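Local coordinates for protein 5-oxoprolinase subunit C (Escherichia coli, PDB 5DUD) that works as a subunit of the enzyme that cleaves 5-oxoproline to L-glutamate, driving the reaction by hydrolysis of ATP to ADP and phosphate, at residues A[12-17]-A[127-132]; A[30-35]-A[108-113]. One frame throughout, in Å; residues are numbered along the deposited sequence.

Interaction 1 of 2, residues A[12-17]-A[127-132]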
loop_
_atom_site.group_PDB
_atom_site.type_symbol
_atom_site.label_atom_id
_atom_site.label_comp_id
_atom_site.label_asym_id
_atom_site.label_seq_id
_atom_site.Cartn_x
_atom_site.Cartn_y
_atom_site.Cartn_z
ATOM N N THR A 12 6.172 -14.753 -3.657
ATOM C CA THR A 12 5.477 -13.971 -4.691
ATOM C C THR A 12 6.451 -13.306 -5.659
ATOM O O THR A 12 7.616 -13.111 -5.319
ATOM C CB THR A 12 4.613 -12.860 -4.046
ATOM O OG1 THR A 12 5.444 -11.984 -3.272
ATOM C CG2 THR A 12 3.493 -13.407 -3.208
ATOM N N VAL A 13 5.946 -12.894 -6.839
ATOM C CA VAL A 13 6.721 -12.156 -7.847
ATOM C C VAL A 13 6.622 -10.668 -7.498
ATOM O O VAL A 13 5.517 -10.120 -7.537
ATOM C CB VAL A 13 6.221 -12.428 -9.290
ATOM C CG1 VAL A 13 7.156 -11.798 -10.322
ATOM C CG2 VAL A 13 6.054 -13.925 -9.553
ATOM N N GLN A 14 7.743 -10.023 -7.142
ATOM C CA GLN A 14 7.744 -8.618 -6.753
ATOM C C GLN A 14 8.620 -7.788 -7.682
ATOM O O GLN A 14 9.618 -8.271 -8.208
ATOM C CB GLN A 14 8.202 -8.466 -5.293
ATOM C CG GLN A 14 7.234 -9.079 -4.274
ATOM C CD GLN A 14 5.870 -8.418 -4.240
ATOM O OE1 GLN A 14 5.689 -7.264 -4.639
ATOM N NE2 GLN A 14 4.871 -9.130 -3.740
ATOM N N ASP A 15 8.194 -6.533 -7.889
ATOM C CA ASP A 15 8.786 -5.531 -8.781
ATOM C C ASP A 15 9.147 -4.238 -7.999
ATOM O O ASP A 15 9.124 -4.236 -6.768
ATOM C CB ASP A 15 7.724 -5.213 -9.865
ATOM C CG ASP A 15 8.273 -4.935 -11.242
ATOM O OD1 ASP A 15 8.740 -5.885 -11.892
ATOM O OD2 ASP A 15 8.207 -3.768 -11.683
ATOM N N GLY A 16 9.476 -3.160 -8.720
ATOM C CA GLY A 16 9.679 -1.829 -8.149
ATOM C C GLY A 16 8.439 -1.265 -7.476
ATOM O O GLY A 16 8.544 -0.641 -6.418
ATOM N N GLY A 17 7.273 -1.473 -8.092
ATOM C CA GLY A 17 5.998 -1.024 -7.545
ATOM C C GLY A 17 5.016 -0.522 -8.581
ATOM O O GLY A 17 5.402 0.012 -9.624
ATOM N N SER A 127 3.413 -2.734 -13.894
ATOM C CA SER A 127 4.078 -3.418 -12.778
ATOM C C SER A 127 3.672 -4.894 -12.713
ATOM O O SER A 127 2.553 -5.243 -13.092
ATOM C CB SER A 127 3.734 -2.728 -11.456
ATOM O OG SER A 127 4.240 -3.436 -10.337
ATOM N N CYS A 128 4.588 -5.746 -12.224
ATOM C CA CYS A 128 4.387 -7.185 -12.066
ATOM C C CYS A 128 4.297 -7.569 -10.572
ATOM O O CYS A 128 4.321 -8.758 -10.247
ATOM C CB CYS A 128 5.518 -7.937 -12.761
ATOM S SG CYS A 128 5.781 -7.447 -14.486
ATOM N N SER A 129 4.155 -6.575 -9.670
ATOM C CA SER A 129 4.047 -6.832 -8.234
ATOM C C SER A 129 2.738 -7.520 -7.899
ATOM O O SER A 129 1.676 -7.056 -8.314
ATOM C CB SER A 129 4.149 -5.534 -7.445
ATOM O OG SER A 129 5.453 -4.991 -7.547
ATOM N N THR A 130 2.808 -8.594 -7.104
ATOM C CA THR A 130 1.633 -9.375 -6.726
ATOM C C THR A 130 0.864 -8.678 -5.610
ATOM O O THR A 130 1.432 -8.412 -4.547
ATOM C CB THR A 130 2.035 -10.792 -6.281
ATOM O OG1 THR A 130 3.047 -11.292 -7.153
ATOM C CG2 THR A 130 0.862 -11.760 -6.274
ATOM N N ASP A 131 -0.420 -8.381 -5.857
ATOM C CA ASP A 131 -1.317 -7.784 -4.871
ATOM C C ASP A 131 -2.237 -8.908 -4.384
ATOM O O ASP A 131 -3.130 -9.337 -5.115
ATOM C CB ASP A 131 -2.082 -6.607 -5.499
ATOM C CG ASP A 131 -2.638 -5.605 -4.499
ATOM O OD1 ASP A 131 -2.835 -5.983 -3.323
ATOM O OD2 ASP A 131 -2.905 -4.451 -4.900
ATOM N N LEU A 132 -1.957 -9.442 -3.187
ATOM C CA LEU A 132 -2.677 -10.594 -2.638
ATOM C C LEU A 132 -4.083 -10.241 -2.136
ATOM O O LEU A 132 -4.943 -11.120 -2.124
ATOM C CB LEU A 132 -1.865 -11.230 -1.502
ATOM C CG LEU A 132 -0.483 -11.757 -1.900
ATOM C CD1 LEU A 132 0.432 -11.844 -0.698
ATOM C CD2 LEU A 132 -0.580 -13.105 -2.587
#
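Val13 O is gripped twice by one residue, Thr130, through both its backbone N-H and its side-chain hydroxyl. The backbone N-H of Thr130 reaches Val13 O almost head-on, N to O 3.1 Å. The hydroxyl comes from one flank, Thr130 OG1 lying 2.8 Å from Val13 O and tilted 22° from the carbonyl plane. Thr130 can do both because its OG1 sits beside its own backbone N, anti to the carbonyl carbon (chi1 -42°), so the two donors face the same oxygen. Two residues on from Val13, Asp15 N gives its hydrogen to Ser129 OG at 3.2 Å. That serine is held in turn by an ST turn, in which Ser127 OG accepts from Ser129 N at 3.2 Å. Strand 12-14 is an outermost strand of a five-stranded antiparallel sheet, in a fold consistent with the cyclophilin-like clan to which the family is assigned: Thr12 and Gln14 bond through their backbones to strand 52-56, while the irregular segment 127-132 takes the other edge. Arg18 also ties down this segment, donating to Ser129 O. Gln14 starts out from the far side of its strand, but the bend at chi2 (-64°) folds the amide end back over Ser129 CB and the backbone of Thr130. An alanine in place of Gln14 would probably open a gap over Ser129 and Thr130 and take away packing against Arg206 and Glu54. At the other end of the contact, the methyl groups of Thr12 and Leu132 meet tip to tip, CG2 of the former 4.1 Å from CD2 of the latter.

Interaction 2 of 2, residues A[30-35]-A[108-113]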
loop_
_atom_site.group_PDB
_atom_site.type_symbol
_atom_site.label_atom_id
_atom_site.label_comp_id
_atom_site.label_asym_id
_atom_site.label_seq_id
_atom_site.Cartn_x
_atom_site.Cartn_y
_atom_site.Cartn_z
ATOM N N GLY A 30 5.306 -4.146 -4.283
ATOM C CA GLY A 30 6.726 -4.245 -4.593
ATOM C C GLY A 30 7.449 -4.898 -3.440
ATOM O O GLY A 30 6.815 -5.283 -2.452
ATOM N N ALA A 31 8.770 -5.056 -3.558
ATOM C CA ALA A 31 9.559 -5.709 -2.513
ATOM C C ALA A 31 9.583 -4.898 -1.219
ATOM O O ALA A 31 9.708 -3.675 -1.254
ATOM C CB ALA A 31 10.987 -5.950 -2.990
ATOM N N LEU A 32 9.411 -5.590 -0.089
ATOM C CA LEU A 32 9.474 -4.988 1.247
ATOM C C LEU A 32 10.901 -4.469 1.471
ATOM O O LEU A 32 11.089 -3.320 1.873
ATOM C CB LEU A 32 9.063 -6.011 2.330
ATOM C CG LEU A 32 7.657 -5.866 2.936
ATOM C CD1 LEU A 32 6.600 -5.615 1.873
ATOM C CD2 LEU A 32 7.293 -7.093 3.748
ATOM N N ASP A 33 11.897 -5.294 1.117
ATOM C CA ASP A 33 13.308 -4.928 1.136
ATOM C C ASP A 33 13.661 -4.500 -0.292
ATOM O O ASP A 33 14.181 -5.294 -1.076
ATOM C CB ASP A 33 14.166 -6.108 1.639
ATOM C CG ASP A 33 15.574 -5.739 2.066
ATOM O OD1 ASP A 33 16.260 -5.030 1.303
ATOM O OD2 ASP A 33 16.011 -6.214 3.135
ATOM N N MET A 34 13.316 -3.253 -0.647
ATOM C CA MET A 34 13.586 -2.726 -1.989
ATOM C C MET A 34 15.081 -2.781 -2.327
ATOM O O MET A 34 15.393 -3.209 -3.433
ATOM C CB MET A 34 13.051 -1.287 -2.166
ATOM C CG MET A 34 11.599 -1.198 -2.621
ATOM S SD MET A 34 11.184 -2.081 -4.154
ATOM C CE MET A 34 12.509 -1.572 -5.177
ATOM N N PRO A 35 16.009 -2.417 -1.408
ATOM C CA PRO A 35 17.450 -2.508 -1.716
ATOM C C PRO A 35 17.941 -3.924 -2.038
ATOM O O PRO A 35 18.878 -4.053 -2.818
ATOM C CB PRO A 35 18.112 -1.996 -0.431
ATOM C CG PRO A 35 17.093 -1.134 0.199
ATOM C CD PRO A 35 15.804 -1.844 -0.066
ATOM N N GLY A 108 17.353 -12.990 9.794
ATOM C CA GLY A 108 16.553 -12.392 8.734
ATOM C C GLY A 108 15.211 -13.068 8.526
ATOM O O GLY A 108 14.858 -13.999 9.256
ATOM N N MET A 109 14.458 -12.596 7.523
ATOM C CA MET A 109 13.131 -13.119 7.182
ATOM C C MET A 109 12.948 -13.313 5.679
ATOM O O MET A 109 12.670 -14.431 5.253
ATOM C CB MET A 109 12.025 -12.170 7.686
ATOM C CG MET A 109 11.721 -12.301 9.153
ATOM S SD MET A 109 10.670 -13.720 9.558
ATOM C CE MET A 109 9.129 -13.222 8.793
ATOM N N ARG A 110 13.037 -12.227 4.884
ATOM C CA ARG A 110 12.783 -12.283 3.442
ATOM C C ARG A 110 14.063 -12.379 2.586
ATOM O O ARG A 110 15.040 -11.680 2.843
ATOM C CB ARG A 110 11.945 -11.071 3.008
ATOM C CG ARG A 110 10.482 -11.210 3.440
ATOM C CD ARG A 110 9.784 -9.895 3.710
ATOM N NE ARG A 110 8.483 -10.102 4.361
ATOM C CZ ARG A 110 8.260 -10.149 5.678
ATOM N NH1 ARG A 110 9.262 -9.998 6.541
ATOM N NH2 ARG A 110 7.029 -10.345 6.141
ATOM N N SER A 111 14.028 -13.248 1.550
ATOM C CA SER A 111 15.118 -13.495 0.601
ATOM C C SER A 111 14.614 -13.262 -0.821
ATOM O O SER A 111 13.441 -13.506 -1.093
ATOM C CB SER A 111 15.635 -14.926 0.758
ATOM O OG SER A 111 16.867 -15.144 0.085
ATOM N N TYR A 112 15.486 -12.788 -1.725
ATOM C CA TYR A 112 15.090 -12.494 -3.108
ATOM C C TYR A 112 15.917 -13.301 -4.110
ATOM O O TYR A 112 17.089 -13.565 -3.864
ATOM C CB TYR A 112 15.207 -10.987 -3.392
ATOM C CG TYR A 112 14.325 -10.173 -2.473
ATOM C CD1 TYR A 112 14.706 -9.915 -1.162
ATOM C CD2 TYR A 112 13.059 -9.764 -2.874
ATOM C CE1 TYR A 112 13.852 -9.269 -0.274
ATOM C CE2 TYR A 112 12.208 -9.088 -2.004
ATOM C CZ TYR A 112 12.609 -8.843 -0.702
ATOM O OH TYR A 112 11.793 -8.168 0.175
ATOM N N LEU A 113 15.288 -13.699 -5.233
ATOM C CA LEU A 113 15.921 -14.481 -6.292
ATOM C C LEU A 113 15.632 -13.845 -7.662
ATOM O O LEU A 113 14.484 -13.837 -8.105
ATOM C CB LEU A 113 15.411 -15.935 -6.242
ATOM C CG LEU A 113 15.856 -16.869 -7.372
ATOM C CD1 LEU A 113 17.367 -16.907 -7.492
ATOM C CD2 LEU A 113 15.327 -18.264 -7.164
#
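Tyr112 carries its CG anti to the carbonyl carbon (chi1 -60°), which sends the ring out from strand 110-113 to the turn 31-33, where Asp33 CB rests against the phenol. Asp33 sets its CG anti to its own backbone N (chi1 -164°), which places the carboxylate to reach Ala36 N, Gln271 and Trp170. The phenol oxygen is the anchor: Asp33 N donates to Tyr112 OH over 3.0 Å in a fairly straight bond, the N-H...O angle being 162°. Glu54 joins the network, its OE2 being hydrogen-bonded both to Tyr112 OH and to Leu32 N, so one carboxylate oxygen, a phenol and two consecutive backbone N-H groups are tied together. Around the ring, Asp33 O lies over one face, 3.9 Å from Tyr112 CZ, while Ala31 CB approaches obliquely to 3.5 Å from Tyr112 CE2. Two residues back along the strand, Arg110 runs extended from CG to NE and passes Leu32 at a slant. Leu32 CD2 lies over one face of the guanidinium, 3.3 Å from Arg110 NE, an apolar methyl over a flat cation. The charged end itself is directed elsewhere, Arg110 NH1 bonding to the carbonyl of Ala270 in helix 266-271. Of the Asp33 carboxylate, OD2 takes the hydrogen bonds from Gln271 and Trp170, and OD1 the one from Ala36 N in the first turn of helix 34-44. The tyrosine thus holds the backbone of the very residue whose side chain closes the start of that helix, an aspartate N-cap lodged against the central strand of the five-stranded antiparallel sheet.

How the interactions relate
Interactions 1 and 2 lie about 12 Å apart, centre to centre, and meet directly: Ser129 OG packs 3.3 Å from Gly30 CA, and Gly16 O lies 3.8 Å from Met34 SD. Both work on the same antiparallel sheet, 12-17 carrying one of its two outermost strands, 12-14, and 108-113 its middle one, with strand 52-56 between them. That intervening strand gives Glu54, whose backbone pairs with Thr12 and whose carboxylate bonds to Tyr112 OH and Leu32 N. Arg206 is a second shared neighbour, touching the Gln14 side chain and donating to Gly30 O. Along the chain, 30-35 and 108-113 both fall between the two segments of interaction 1.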